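Local coordinates for protein dUTPase (Streptococcus mutans, PDB 3H6X) that probably hydrolyses dUTP to dUMP and diphosphate, as a trimeric jelly-roll enzyme of the dUTPase family, at residues Arg5-Ile10 and Tyr30-Ala35; Glu60-Phe65 and Gly97-Gln102. All coordinates share one frame; numbering follows the deposited sequence.

Contact 1. Residues Arg5-Ile10 and Tyr30-Ala35; sequences RGFELI and YDLKVA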
loop_
_atom_site.group_PDB
_atom_site.type_symbol
_atom_site.label_atom_id
_atom_site.label_comp_id
_atom_site.label_asym_id
_atom_site.label_seq_id
_atom_site.Cartn_x
_atom_site.Cartn_y
_atom_site.Cartn_z
ATOM N N ARG B 5 11.822 2.234 19.148
ATOM C CA ARG B 5 11.777 1.689 17.785
ATOM C C ARG B 5 12.889 2.320 16.952
ATOM O O ARG B 5 13.366 3.405 17.281
ATOM C CB ARG B 5 10.413 1.935 17.138
ATOM C CG ARG B 5 10.166 3.429 16.821
ATOM C CD ARG B 5 8.675 3.683 16.512
ATOM N NE ARG B 5 7.825 3.458 17.687
ATOM C CZ ARG B 5 7.589 4.379 18.618
ATOM N NH1 ARG B 5 8.129 5.592 18.515
ATOM N NH2 ARG B 5 6.804 4.092 19.640
ATOM N N GLY B 6 13.334 1.630 15.902
ATOM C CA GLY B 6 14.372 2.201 15.062
ATOM C C GLY B 6 15.049 1.158 14.181
ATOM O O GLY B 6 14.558 0.021 14.052
ATOM N N PHE B 7 16.165 1.562 13.569
ATOM C CA PHE B 7 16.937 0.700 12.669
ATOM C C PHE B 7 18.327 0.456 13.206
ATOM O O PHE B 7 18.927 1.313 13.869
ATOM C CB PHE B 7 17.096 1.362 11.290
ATOM C CG PHE B 7 15.798 1.630 10.599
ATOM C CD1 PHE B 7 15.176 0.625 9.880
ATOM C CD2 PHE B 7 15.185 2.875 10.684
ATOM C CE1 PHE B 7 13.949 0.867 9.234
ATOM C CE2 PHE B 7 13.975 3.115 10.050
ATOM C CZ PHE B 7 13.362 2.109 9.317
ATOM N N GLU B 8 18.852 -0.716 12.867
ATOM C CA GLU B 8 20.241 -1.053 13.158
ATOM C C GLU B 8 20.825 -1.718 11.929
ATOM O O GLU B 8 20.114 -2.375 11.173
ATOM C CB GLU B 8 20.320 -2.014 14.341
ATOM C CG GLU B 8 19.944 -1.359 15.687
ATOM C CD GLU B 8 19.801 -2.366 16.801
ATOM O OE1 GLU B 8 19.743 -3.580 16.515
ATOM O OE2 GLU B 8 19.743 -1.925 17.976
ATOM N N LEU B 9 22.122 -1.534 11.708
ATOM C CA LEU B 9 22.797 -2.317 10.675
ATOM C C LEU B 9 22.802 -3.796 11.043
ATOM O O LEU B 9 23.012 -4.158 12.216
ATOM C CB LEU B 9 24.254 -1.865 10.543
ATOM C CG LEU B 9 24.482 -0.457 10.013
ATOM C CD1 LEU B 9 25.966 -0.117 9.999
ATOM C CD2 LEU B 9 23.887 -0.322 8.607
ATOM N N ILE B 10 22.595 -4.661 10.057
ATOM C CA ILE B 10 22.787 -6.089 10.314
ATOM C C ILE B 10 24.289 -6.342 10.391
ATOM O O ILE B 10 25.080 -5.507 9.978
ATOM C CB ILE B 10 22.146 -6.977 9.221
ATOM C CG1 ILE B 10 22.779 -6.697 7.852
ATOM C CG2 ILE B 10 20.645 -6.752 9.175
ATOM C CD1 ILE B 10 22.352 -7.670 6.763
ATOM N N TYR B 30 11.071 7.009 6.586
ATOM C CA TYR B 30 12.525 6.890 6.702
ATOM C C TYR B 30 13.025 6.254 5.431
ATOM O O TYR B 30 12.525 5.213 5.021
ATOM C CB TYR B 30 12.887 5.994 7.900
ATOM C CG TYR B 30 12.608 6.694 9.205
ATOM C CD1 TYR B 30 11.345 6.653 9.780
ATOM C CD2 TYR B 30 13.603 7.440 9.842
ATOM C CE1 TYR B 30 11.076 7.336 10.955
ATOM C CE2 TYR B 30 13.344 8.124 11.017
ATOM C CZ TYR B 30 12.079 8.067 11.562
ATOM O OH TYR B 30 11.804 8.736 12.723
ATOM N N ASP B 31 14.010 6.877 4.791
ATOM C CA ASP B 31 14.430 6.390 3.472
ATOM C C ASP B 31 15.474 5.287 3.600
ATOM O O ASP B 31 16.605 5.544 4.007
ATOM C CB ASP B 31 14.958 7.552 2.624
ATOM C CG ASP B 31 13.869 8.579 2.305
ATOM O OD1 ASP B 31 12.759 8.164 1.907
ATOM O OD2 ASP B 31 14.136 9.789 2.427
ATOM N N LEU B 32 15.082 4.065 3.244
ATOM C CA LEU B 32 15.999 2.931 3.230
ATOM C C LEU B 32 16.794 2.929 1.925
ATOM O O LEU B 32 16.307 3.367 0.879
ATOM C CB LEU B 32 15.236 1.602 3.410
ATOM C CG LEU B 32 14.799 1.264 4.840
ATOM C CD1 LEU B 32 13.581 2.073 5.258
ATOM C CD2 LEU B 32 14.482 -0.226 4.933
ATOM N N LYS B 33 18.028 2.445 1.998
ATOM C CA LYS B 33 18.949 2.541 0.869
ATOM C C LYS B 33 19.404 1.162 0.413
ATOM O O LYS B 33 19.264 0.186 1.141
ATOM C CB LYS B 33 20.166 3.372 1.272
ATOM C CG LYS B 33 19.851 4.861 1.472
ATOM C CD LYS B 33 21.040 5.606 2.083
ATOM C CE LYS B 33 20.762 7.112 2.122
ATOM N NZ LYS B 33 21.881 7.854 2.789
ATOM N N VAL B 34 19.931 1.106 -0.813
ATOM C CA VAL B 34 20.462 -0.112 -1.398
ATOM C C VAL B 34 21.805 -0.434 -0.769
ATOM O O VAL B 34 22.689 0.398 -0.781
ATOM C CB VAL B 34 20.606 0.081 -2.930
ATOM C CG1 VAL B 34 21.277 -1.129 -3.557
ATOM C CG2 VAL B 34 19.214 0.318 -3.550
ATOM N N ALA B 35 21.959 -1.638 -0.209
ATOM C CA ALA B 35 23.145 -1.933 0.616
ATOM C C ALA B 35 24.375 -2.244 -0.234
ATOM O O ALA B 35 25.514 -2.007 0.163
ATOM C CB ALA B 35 22.865 -3.095 1.542
#
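With CG set beside the backbone N and opposite the carbonyl carbon (chi1 -61°), F7 drops its phenyl ring from strand 6-9 into the interior, where Y30 and L32 of strand 30-33 receive it; both of these hold their own CG in the same kind of position. The far rim of the phenyl ring does the touching. CE2 of F7 lies 3.8 Å from CB of Y30 and 3.9 Å from CG of Y30, at the root of the tyrosine side chain, while CZ of F7 meets the methyl CD1 of L32 at 4.1 Å. The two rings are inclined by 57° with centroids 6.0 Å apart. In the jelly-roll barrel of this dUTPase the two strands belong to different sheets: 6-9 pairs with 52-55, and within this chain 30-33 is the edge strand beside 118-126. Side chains therefore make the whole contact, the closest CA atoms being 9.7 Å apart at F7 and Y30. V52 and A54 of strand 52-55 also pack against F7, and the ring of F124 meets it with planes at about 60°. All three touching residues are buried. I130 of the second subunit packs on F7, and its backbone N is hydrogen-bonded to OH of Y30, which ties the polar end of the tyrosine to the trimer interface.

Contact 2. Residues Glu60-Phe65 and Gly97-Gln102; sequences EVLYLF and GHIFAQ
I99 gives one branch to each of two leucines of strand 60-66, L62 and L64. Just ahead of it in the chain, NE2 of H98 accepts a hydrogen bond from N of G51. At I99 the side chain points toward strand 60-66. Its CG1 stands beside the backbone N (chi1 -67°) and carries CD1 to within 4.0 Å of CD2 of L62, whereas CG2, opposite that N, presses on CD1 of L64 at 3.4 Å, tighter than usual for two carbons. The leucines approach from residues two apart on one strand, hence from the same face, and each side chain lies obliquely across the isoleucine. F100 turns its CB away and offers its backbone instead, with O 4.2 Å from CD1 of L64. A101 comes closest in backbone terms, its CA 8.0 Å from that of L64, a spacing that reflects two facing sheets of the jelly roll rather than paired strands. Around this buried layer, I85 of strand 82-85 packs on both leucines and F124 of strand 118-126 on L62; in the facing sheet, strand 100-105 runs between strands 45-49 and 76-78, with P49 against F100, while V120, from strand 118-126 beside 60-66, reaches across to A101.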
loop_
_atom_site.group_PDB
_atom_site.type_symbol
_atom_site.label_atom_id
_atom_site.label_comp_id
_atom_site.label_asym_id
_atom_site.label_seq_id
_atom_site.Cartn_x
_atom_site.Cartn_y
_atom_site.Cartn_z
ATOM N N GLU B 60 3.175 -2.501 17.188
ATOM C CA GLU B 60 3.681 -1.640 16.113
ATOM C C GLU B 60 4.079 -2.465 14.893
ATOM O O GLU B 60 4.451 -3.633 15.019
ATOM C CB GLU B 60 4.843 -0.781 16.616
ATOM C CG GLU B 60 4.378 0.210 17.694
ATOM C CD GLU B 60 5.485 1.052 18.299
ATOM O OE1 GLU B 60 6.660 0.878 17.909
ATOM O OE2 GLU B 60 5.151 1.888 19.168
ATOM N N VAL B 61 3.977 -1.842 13.718
ATOM C CA VAL B 61 4.413 -2.441 12.466
ATOM C C VAL B 61 5.203 -1.407 11.675
ATOM O O VAL B 61 4.987 -0.203 11.820
ATOM C CB VAL B 61 3.192 -2.951 11.655
ATOM C CG1 VAL B 61 2.272 -1.792 11.310
ATOM C CG2 VAL B 61 3.641 -3.706 10.410
ATOM N N LEU B 62 6.099 -1.890 10.815
ATOM C CA LEU B 62 6.847 -1.031 9.908
ATOM C C LEU B 62 6.387 -1.359 8.498
ATOM O O LEU B 62 6.488 -2.511 8.071
ATOM C CB LEU B 62 8.350 -1.323 10.015
ATOM C CG LEU B 62 9.229 -0.626 8.950
ATOM C CD1 LEU B 62 9.197 0.879 9.080
ATOM C CD2 LEU B 62 10.665 -1.124 9.056
ATOM N N TYR B 63 5.876 -0.372 7.774
ATOM C CA TYR B 63 5.469 -0.587 6.387
ATOM C C TYR B 63 6.535 -0.022 5.478
ATOM O O TYR B 63 7.094 1.042 5.766
ATOM C CB TYR B 63 4.183 0.174 6.084
ATOM C CG TYR B 63 2.957 -0.403 6.738
ATOM C CD1 TYR B 63 2.668 -1.758 6.625
ATOM C CD2 TYR B 63 2.089 0.397 7.456
ATOM C CE1 TYR B 63 1.537 -2.298 7.231
ATOM C CE2 TYR B 63 0.962 -0.138 8.067
ATOM C CZ TYR B 63 0.699 -1.485 7.939
ATOM O OH TYR B 63 -0.421 -2.032 8.526
ATOM N N LEU B 64 6.820 -0.733 4.390
ATOM C CA LEU B 64 7.744 -0.219 3.370
ATOM C C LEU B 64 6.936 0.172 2.154
ATOM O O LEU B 64 6.190 -0.644 1.623
ATOM C CB LEU B 64 8.719 -1.313 2.949
ATOM C CG LEU B 64 9.540 -1.965 4.057
ATOM C CD1 LEU B 64 10.488 -2.990 3.442
ATOM C CD2 LEU B 64 10.291 -0.889 4.839
ATOM N N PHE B 65 7.061 1.430 1.739
ATOM C CA PHE B 65 6.369 1.917 0.550
ATOM C C PHE B 65 7.361 2.261 -0.532
ATOM O O PHE B 65 8.508 2.631 -0.269
ATOM C CB PHE B 65 5.534 3.176 0.861
ATOM C CG PHE B 65 4.492 2.964 1.917
ATOM C CD1 PHE B 65 3.336 2.248 1.640
ATOM C CD2 PHE B 65 4.670 3.483 3.187
ATOM C CE1 PHE B 65 2.371 2.050 2.630
ATOM C CE2 PHE B 65 3.721 3.291 4.171
ATOM C CZ PHE B 65 2.561 2.584 3.887
ATOM N N GLY B 97 16.734 -10.533 10.470
ATOM C CA GLY B 97 15.723 -9.512 10.244
ATOM C C GLY B 97 16.112 -8.521 9.172
ATOM O O GLY B 97 15.540 -7.432 9.063
ATOM N N HIS B 98 17.076 -8.916 8.352
ATOM C CA HIS B 98 17.510 -8.078 7.230
ATOM C C HIS B 98 16.328 -7.748 6.331
ATOM O O HIS B 98 15.661 -8.638 5.806
ATOM C CB HIS B 98 18.570 -8.829 6.437
ATOM C CG HIS B 98 19.239 -8.010 5.363
ATOM N ND1 HIS B 98 20.103 -8.568 4.460
ATOM C CD2 HIS B 98 19.143 -6.692 5.064
ATOM C CE1 HIS B 98 20.538 -7.611 3.630
ATOM N NE2 HIS B 98 19.983 -6.475 3.991
ATOM N N ILE B 99 16.071 -6.462 6.143
ATOM C CA ILE B 99 14.967 -6.015 5.314
ATOM C C ILE B 99 15.391 -5.959 3.847
ATOM O O ILE B 99 16.433 -5.397 3.525
ATOM C CB ILE B 99 14.508 -4.615 5.766
ATOM C CG1 ILE B 99 13.885 -4.697 7.167
ATOM C CG2 ILE B 99 13.510 -4.012 4.754
ATOM C CD1 ILE B 99 13.745 -3.341 7.829
ATOM N N PHE B 100 14.622 -6.634 2.989
ATOM C CA PHE B 100 14.798 -6.579 1.538
ATOM C C PHE B 100 13.595 -5.901 0.903
ATOM O O PHE B 100 12.464 -6.054 1.389
ATOM C CB PHE B 100 14.911 -7.985 0.948
ATOM C CG PHE B 100 16.194 -8.691 1.276
ATOM C CD1 PHE B 100 16.351 -9.326 2.497
ATOM C CD2 PHE B 100 17.233 -8.747 0.348
ATOM C CE1 PHE B 100 17.541 -9.989 2.805
ATOM C CE2 PHE B 100 18.401 -9.418 0.636
ATOM C CZ PHE B 100 18.564 -10.029 1.873
ATOM N N ALA B 101 13.842 -5.177 -0.186
ATOM C CA ALA B 101 12.771 -4.605 -1.011
ATOM C C ALA B 101 12.612 -5.440 -2.286
ATOM O O ALA B 101 13.557 -5.596 -3.055
ATOM C CB ALA B 101 13.111 -3.162 -1.361
ATOM N N GLN B 102 11.433 -6.006 -2.492
ATOM C CA GLN B 102 11.181 -6.851 -3.662
ATOM C C GLN B 102 10.803 -5.986 -4.868
ATOM O O GLN B 102 9.653 -5.557 -4.993
ATOM C CB GLN B 102 10.056 -7.835 -3.327
ATOM C CG GLN B 102 9.957 -9.037 -4.262
ATOM C CD GLN B 102 8.796 -9.951 -3.905
ATOM O OE1 GLN B 102 8.426 -10.094 -2.736
ATOM N NE2 GLN B 102 8.202 -10.566 -4.924
#

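How the contacts relate
Contact 1 closes before contact 2 opens along the chain, yet their centres lie about 9 Å apart in one jelly-roll interior. Strands 30-33 and 60-66 belong to the same antiparallel sheet, both flanking strand 118-126; strands 6-9 and 100-105 come from two other sheets, so the contacts join three sheets in all. The two groups merge directly: CE1 of F7 is 3.8 Å from CD2 of L62, and CD2 of L32 is 3.9 Å from CG2 of I99, making one continuous apolar core. Towards the subunit interface a salt bridge links NH2 of R5 to OE2 of E60 at 2.8 Å, and both contacts reach the second subunit of the trimer.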